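Local coordinates for hypothetical 33.3 KDA protein IN ade3-ser2 intergenic region (Saccharomyces cerevisiae, PDB 1ODF), which is probably an ATP-dependent kinase of still unknown substrate specificity, with a fold closely resembling that of Escherichia coli pantothenate kinase, at residues I20-W23 with F24-G27; W197-P200 with E201-S204. All blocks are in the same frame, centred on the assembly; numbering follows the deposited sequence.

Overall arrangement
From the N terminus, the chain runs through helix 8-24, and contact 1 marks its end: within 20-27 the last turn gives way to a type I turn that leads off toward strand 32-37. Much later, after helix 182-195, contact 2 turns the chain within 197-204 and delivers it into strand 204-211, which lies beside 32-37 in the mixed sheet. Each contact closes only its own short turn; the two follow in series, neither nested nor crossing. Their centres are about 17 Å apart, yet they touch, W23 CH2 packing 3.9 Å from K203 CB. Together they join the approaches to two adjacent parallel strands on the same side of the chain's centre.

Contact 1. Residues I20-W23 with F24-G27; sequences IPEW and FETG
F24 meets I20 and W23 at the last helical turn, both from the same side of its phenyl plane but at different stretches of the rim. The CG2 methyl of I20, one turn back, lies alongside the ring, 3.4 Å from F24 CE1; the two side chains run the same way. The indole of W23 comes in at a slant, bringing its CD1 corner to 3.6 Å from F24 CD2. The five-membered ring and the phenyl ring are inclined at 52°, so they neither stack nor meet at a right angle. W23 reaches this place because its CG stands opposite the backbone N (chi1 160°), beside the carbonyl carbon and therefore close to the start of F24.

The backbone beneath is still helical here, F24 N donating to I20 O at 3.0 Å. Two residues on, the spacing shortens from four residues to three: T26 N donates to W23 O at 3.1 Å, from well above the carbonyl plane. T26 holds OG1 between N and the carbonyl carbon (chi1 70°), which turns the hydroxyl back to the same W23 O and above one face of the indole, toward its rim; OG1 is also hydrogen-bonded to N28. The modelled separation of OG1 and W23 O is too short to be trusted. G27, with positive phi, ends the run, and its N closes the type I turn on F24 O.

Outward, E22 and E25 extend side by side, E22 OE2 and E25 OE1 being 5.5 Å apart; E22 is salt-bridged to K18, which would ease any repulsion.

This helix end is seated on helix 44-59 and the sheet: I20 packs on L55, I34 and I155, Y59 meets the F24 ring edge-to-face, K63 adds a cation-pi contact, and W23 touches L32 of strand 32-37.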
ATOM      1  N   ILE A  20      -0.419 -18.005  -9.262  1.00 33.50           N
ATOM      2  CA  ILE A  20      -1.583 -18.321  -8.447  1.00 33.25           C
ATOM      3  C   ILE A  20      -1.978 -19.788  -8.615  1.00 34.01           C
ATOM      4  O   ILE A  20      -2.180 -20.495  -7.622  1.00 34.55           O
ATOM      5  CB  ILE A  20      -2.757 -17.370  -8.754  1.00 30.78           C
ATOM      6  CG1 ILE A  20      -2.453 -15.997  -8.124  1.00 28.48           C
ATOM      7  CG2 ILE A  20      -4.065 -17.938  -8.195  1.00 31.05           C
ATOM      8  CD1 ILE A  20      -3.475 -14.904  -8.416  1.00 28.16           C
ATOM      9  N   PRO A  21      -2.075 -20.272  -9.866  1.00 33.16           N
ATOM     10  CA  PRO A  21      -2.437 -21.677 -10.070  1.00 33.48           C
ATOM     11  C   PRO A  21      -1.414 -22.601  -9.394  1.00 34.01           C
ATOM     12  O   PRO A  21      -1.773 -23.638  -8.832  1.00 32.44           O
ATOM     13  CB  PRO A  21      -2.439 -21.810 -11.589  1.00 33.36           C
ATOM     14  CG  PRO A  21      -2.902 -20.432 -12.029  1.00 34.52           C
ATOM     15  CD  PRO A  21      -2.054 -19.547 -11.150  1.00 34.33           C
ATOM     16  N   GLU A  22      -0.141 -22.211  -9.449  1.00 32.71           N
ATOM     17  CA  GLU A  22       0.917 -22.989  -8.823  1.00 33.88           C
ATOM     18  C   GLU A  22       0.764 -23.003  -7.298  1.00 33.81           C
ATOM     19  O   GLU A  22       1.142 -23.972  -6.633  1.00 34.53           O
ATOM     20  CB  GLU A  22       2.291 -22.446  -9.234  1.00 34.62           C
ATOM     21  CG  GLU A  22       2.743 -22.959 -10.609  1.00 34.83           C
ATOM     22  CD  GLU A  22       4.056 -22.348 -11.092  1.00 38.77           C
ATOM     23  OE1 GLU A  22       4.867 -21.902 -10.247  1.00 38.94           O
ATOM     24  OE2 GLU A  22       4.286 -22.329 -12.325  1.00 40.45           O
ATOM     25  N   TRP A  23       0.214 -21.931  -6.740  1.00 32.61           N
ATOM     26  CA  TRP A  23      -0.013 -21.889  -5.306  1.00 32.25           C
ATOM     27  C   TRP A  23      -1.172 -22.841  -4.953  1.00 33.55           C
ATOM     28  O   TRP A  23      -1.106 -23.575  -3.970  1.00 31.59           O
ATOM     29  CB  TRP A  23      -0.356 -20.468  -4.863  1.00 32.55           C
ATOM     30  CG  TRP A  23      -1.065 -20.410  -3.529  1.00 29.97           C
ATOM     31  CD1 TRP A  23      -2.401 -20.198  -3.315  1.00 29.98           C
ATOM     32  CD2 TRP A  23      -0.468 -20.555  -2.236  1.00 29.61           C
ATOM     33  NE1 TRP A  23      -2.675 -20.194  -1.962  1.00 30.16           N
ATOM     34  CE2 TRP A  23      -1.508 -20.410  -1.276  1.00 30.82           C
ATOM     35  CE3 TRP A  23       0.843 -20.793  -1.789  1.00 26.08           C
ATOM     36  CZ2 TRP A  23      -1.272 -20.491   0.106  1.00 27.04           C
ATOM     37  CZ3 TRP A  23       1.079 -20.877  -0.420  1.00 26.79           C
ATOM     38  CH2 TRP A  23       0.020 -20.724   0.514  1.00 29.06           C
ATOM     39  N   PHE A  24      -2.231 -22.827  -5.764  1.00 33.83           N
ATOM     40  CA  PHE A  24      -3.382 -23.695  -5.525  1.00 35.12           C
ATOM     41  C   PHE A  24      -3.020 -25.179  -5.700  1.00 36.21           C
ATOM     42  O   PHE A  24      -3.585 -26.048  -5.040  1.00 33.30           O
ATOM     43  CB  PHE A  24      -4.531 -23.300  -6.458  1.00 34.04           C
ATOM     44  CG  PHE A  24      -5.217 -22.017  -6.060  1.00 34.85           C
ATOM     45  CD1 PHE A  24      -5.730 -21.154  -7.023  1.00 33.53           C
ATOM     46  CD2 PHE A  24      -5.356 -21.676  -4.716  1.00 32.48           C
ATOM     47  CE1 PHE A  24      -6.375 -19.961  -6.652  1.00 33.79           C
ATOM     48  CE2 PHE A  24      -6.000 -20.485  -4.334  1.00 34.29           C
ATOM     49  CZ  PHE A  24      -6.509 -19.629  -5.303  1.00 32.71           C
ATOM     50  N   GLU A  25      -2.063 -25.462  -6.576  1.00 37.84           N
ATOM     51  CA  GLU A  25      -1.635 -26.837  -6.790  1.00 40.98           C
ATOM     52  C   GLU A  25      -1.024 -27.423  -5.517  1.00 40.08           C
ATOM     53  O   GLU A  25      -0.840 -28.631  -5.414  1.00 40.86           O
ATOM     54  CB  GLU A  25      -0.590 -26.911  -7.902  1.00 43.70           C
ATOM     55  CG  GLU A  25      -1.046 -26.400  -9.247  1.00 48.93           C
ATOM     56  CD  GLU A  25       0.019 -26.583 -10.309  1.00 52.76           C
ATOM     57  OE1 GLU A  25       1.204 -26.275 -10.031  1.00 52.26           O
ATOM     58  OE2 GLU A  25      -0.331 -27.034 -11.421  1.00 55.20           O
ATOM     59  N   THR A  26      -0.698 -26.559  -4.558  1.00 40.56           N
ATOM     60  CA  THR A  26      -0.091 -26.987  -3.295  1.00 39.09           C
ATOM     61  C   THR A  26      -1.141 -27.481  -2.281  1.00 39.75           C
ATOM     62  O   THR A  26      -0.808 -28.169  -1.313  1.00 38.06           O
ATOM     63  CB  THR A  26       0.728 -25.828  -2.636  1.00 38.98           C
ATOM     64  OG1 THR A  26      -0.161 -24.803  -2.161  1.00 34.96           O
ATOM     65  CG2 THR A  26       1.717 -25.215  -3.644  1.00 39.22           C
ATOM     66  N   GLY A  27      -2.401 -27.122  -2.505  1.00 37.95           N
ATOM     67  CA  GLY A  27      -3.455 -27.540  -1.604  1.00 39.01           C
ATOM     68  C   GLY A  27      -3.540 -26.723  -0.325  1.00 38.56           C
ATOM     69  O   GLY A  27      -4.363 -27.014   0.546  1.00 35.95           O
TER

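Contact 2. Residues W197-P200 with E201-S204; sequences WRNP and EIKS
The flat carboxamide of N199 has both E201 and I202 on one side of its plane. CG1 of I202 lies on that side, 4.1 Å from N199 CG, and the backbone N of E201 is displaced the same way. The E201 side chain runs alongside in the same direction, its carboxylate plane turned 61° from the amide. Which amide atom is oxygen is doubtful, since the group has probably been modelled turned over. The one built as ND2 sits 2.9 Å from E201 N; if it is really the oxygen, this may be a hydrogen bond of the Asx-turn kind, with P200 at the bend.

N199 places its amide there by setting CG opposite the backbone N (chi1 176°), beside its own carbonyl carbon and hence on the side of the residues that follow. I202 crosses it at about a right angle, the end methyl CD1 coming to 4.0 Å from N199 CB. An alanine in place of N199 would have no amide to set against E201 N, and would probably open a gap beside I202 CG1.

The backbone forms a type I turn from N199 to I202, closed by I202 N donating to N199 O at 3.0 Å. P200 and E201 are its two central residues, and E201 OE1 is hydrogen-bonded to a glycerol, probably from the crystallisation liquor.

The turn links helix 182-195 to strand 204-211. W197, before it, packs back on Y192 of that helix; after it, I202 rests on F33 of strand 32-37, K203 shares backbone hydrogen bonding with F33, and S204 does so with I268, just ahead of strand 269-275.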
ATOM      1  N   TRP A 197       4.427  -8.058   5.615  1.00 32.62           N
ATOM      2  CA  TRP A 197       5.496  -8.611   4.779  1.00 33.60           C
ATOM      3  C   TRP A 197       6.703  -9.220   5.484  1.00 34.90           C
ATOM      4  O   TRP A 197       7.553  -9.818   4.837  1.00 33.45           O
ATOM      5  CB  TRP A 197       5.943  -7.584   3.732  1.00 32.47           C
ATOM      6  CG  TRP A 197       6.308  -6.251   4.289  1.00 32.85           C
ATOM      7  CD1 TRP A 197       7.532  -5.856   4.742  1.00 33.53           C
ATOM      8  CD2 TRP A 197       5.433  -5.134   4.470  1.00 31.09           C
ATOM      9  NE1 TRP A 197       7.473  -4.561   5.196  1.00 33.56           N
ATOM     10  CE2 TRP A 197       6.195  -4.094   5.039  1.00 32.89           C
ATOM     11  CE3 TRP A 197       4.075  -4.911   4.206  1.00 31.72           C
ATOM     12  CZ2 TRP A 197       5.646  -2.844   5.350  1.00 32.97           C
ATOM     13  CZ3 TRP A 197       3.529  -3.666   4.517  1.00 32.64           C
ATOM     14  CH2 TRP A 197       4.317  -2.650   5.082  1.00 30.82           C
ATOM     15  N   ARG A 198       6.775  -9.078   6.805  1.00 37.74           N
ATOM     16  CA  ARG A 198       7.861  -9.677   7.581  1.00 39.83           C
ATOM     17  C   ARG A 198       7.232 -10.718   8.508  1.00 39.27           C
ATOM     18  O   ARG A 198       7.916 -11.333   9.323  1.00 42.11           O
ATOM     19  CB  ARG A 198       8.608  -8.621   8.410  1.00 42.62           C
ATOM     20  CG  ARG A 198       9.344  -7.592   7.574  1.00 47.12           C
ATOM     21  CD  ARG A 198      10.579  -8.179   6.929  1.00 54.45           C
ATOM     22  NE  ARG A 198      11.713  -8.191   7.851  1.00 59.76           N
ATOM     23  CZ  ARG A 198      12.651  -9.133   7.870  1.00 61.60           C
ATOM     24  NH1 ARG A 198      12.592 -10.153   7.017  1.00 62.07           N
ATOM     25  NH2 ARG A 198      13.647  -9.058   8.747  1.00 61.09           N
ATOM     26  N   ASN A 199       5.921 -10.899   8.393  1.00 36.85           N
ATOM     27  CA  ASN A 199       5.220 -11.884   9.201  1.00 36.82           C
ATOM     28  C   ASN A 199       5.422 -13.248   8.523  1.00 38.33           C
ATOM     29  O   ASN A 199       4.984 -13.467   7.394  1.00 37.11           O
ATOM     30  CB  ASN A 199       3.736 -11.518   9.293  1.00 36.71           C
ATOM     31  CG  ASN A 199       2.917 -12.551  10.052  1.00 35.49           C
ATOM     32  OD1 ASN A 199       1.728 -12.356  10.297  1.00 38.46           O
ATOM     33  ND2 ASN A 199       3.542 -13.653  10.412  1.00 35.10           N
ATOM     34  N   PRO A 200       6.091 -14.184   9.219  1.00 40.00           N
ATOM     35  CA  PRO A 200       6.401 -15.542   8.755  1.00 40.15           C
ATOM     36  C   PRO A 200       5.206 -16.396   8.363  1.00 40.56           C
ATOM     37  O   PRO A 200       5.335 -17.320   7.566  1.00 39.97           O
ATOM     38  CB  PRO A 200       7.158 -16.137   9.933  1.00 40.61           C
ATOM     39  CG  PRO A 200       6.453 -15.524  11.094  1.00 42.62           C
ATOM     40  CD  PRO A 200       6.362 -14.066  10.663  1.00 41.02           C
ATOM     41  N   GLU A 201       4.047 -16.097   8.933  1.00 41.48           N
ATOM     42  CA  GLU A 201       2.845 -16.848   8.618  1.00 42.55           C
ATOM     43  C   GLU A 201       2.189 -16.359   7.317  1.00 42.79           C
ATOM     44  O   GLU A 201       1.319 -17.024   6.758  1.00 43.94           O
ATOM     45  CB  GLU A 201       1.866 -16.749   9.785  1.00 44.83           C
ATOM     46  CG  GLU A 201       0.551 -17.455   9.551  1.00 50.49           C
ATOM     47  CD  GLU A 201      -0.235 -17.649  10.832  1.00 53.52           C
ATOM     48  OE1 GLU A 201      -0.336 -16.680  11.616  1.00 54.45           O
ATOM     49  OE2 GLU A 201      -0.757 -18.769  11.050  1.00 55.40           O
ATOM     50  N   ILE A 202       2.619 -15.207   6.816  1.00 40.84           N
ATOM     51  CA  ILE A 202       2.032 -14.682   5.596  1.00 38.03           C
ATOM     52  C   ILE A 202       2.734 -15.118   4.312  1.00 34.78           C
ATOM     53  O   ILE A 202       3.907 -14.842   4.106  1.00 31.45           O
ATOM     54  CB  ILE A 202       1.944 -13.144   5.667  1.00 40.95           C
ATOM     55  CG1 ILE A 202       0.789 -12.763   6.600  1.00 40.77           C
ATOM     56  CG2 ILE A 202       1.749 -12.540   4.270  1.00 39.92           C
ATOM     57  CD1 ILE A 202       0.592 -11.281   6.763  1.00 44.19           C
ATOM     58  N   LYS A 203       1.992 -15.819   3.458  1.00 33.73           N
ATOM     59  CA  LYS A 203       2.513 -16.296   2.178  1.00 32.98           C
ATOM     60  C   LYS A 203       1.954 -15.382   1.106  1.00 32.76           C
ATOM     61  O   LYS A 203       0.738 -15.162   1.041  1.00 29.85           O
ATOM     62  CB  LYS A 203       2.121 -17.756   1.950  1.00 34.77           C
ATOM     63  CG  LYS A 203       2.914 -18.687   2.854  1.00 36.13           C
ATOM     64  CD  LYS A 203       4.405 -18.470   2.622  1.00 39.13           C
ATOM     65  CE  LYS A 203       5.251 -19.044   3.733  1.00 45.26           C
ATOM     66  NZ  LYS A 203       6.705 -18.757   3.515  1.00 47.96           N
ATOM     67  N   SER A 204       2.842 -14.877   0.246  1.00 29.94           N
ATOM     68  CA  SER A 204       2.424 -13.892  -0.734  1.00 30.11           C
ATOM     69  C   SER A 204       3.216 -13.746  -2.025  1.00 31.50           C
ATOM     70  O   SER A 204       4.354 -14.210  -2.162  1.00 29.96           O
ATOM     71  CB  SER A 204       2.455 -12.530  -0.053  1.00 25.93           C
ATOM     72  OG  SER A 204       3.787 -12.296   0.399  1.00 24.33           O
TER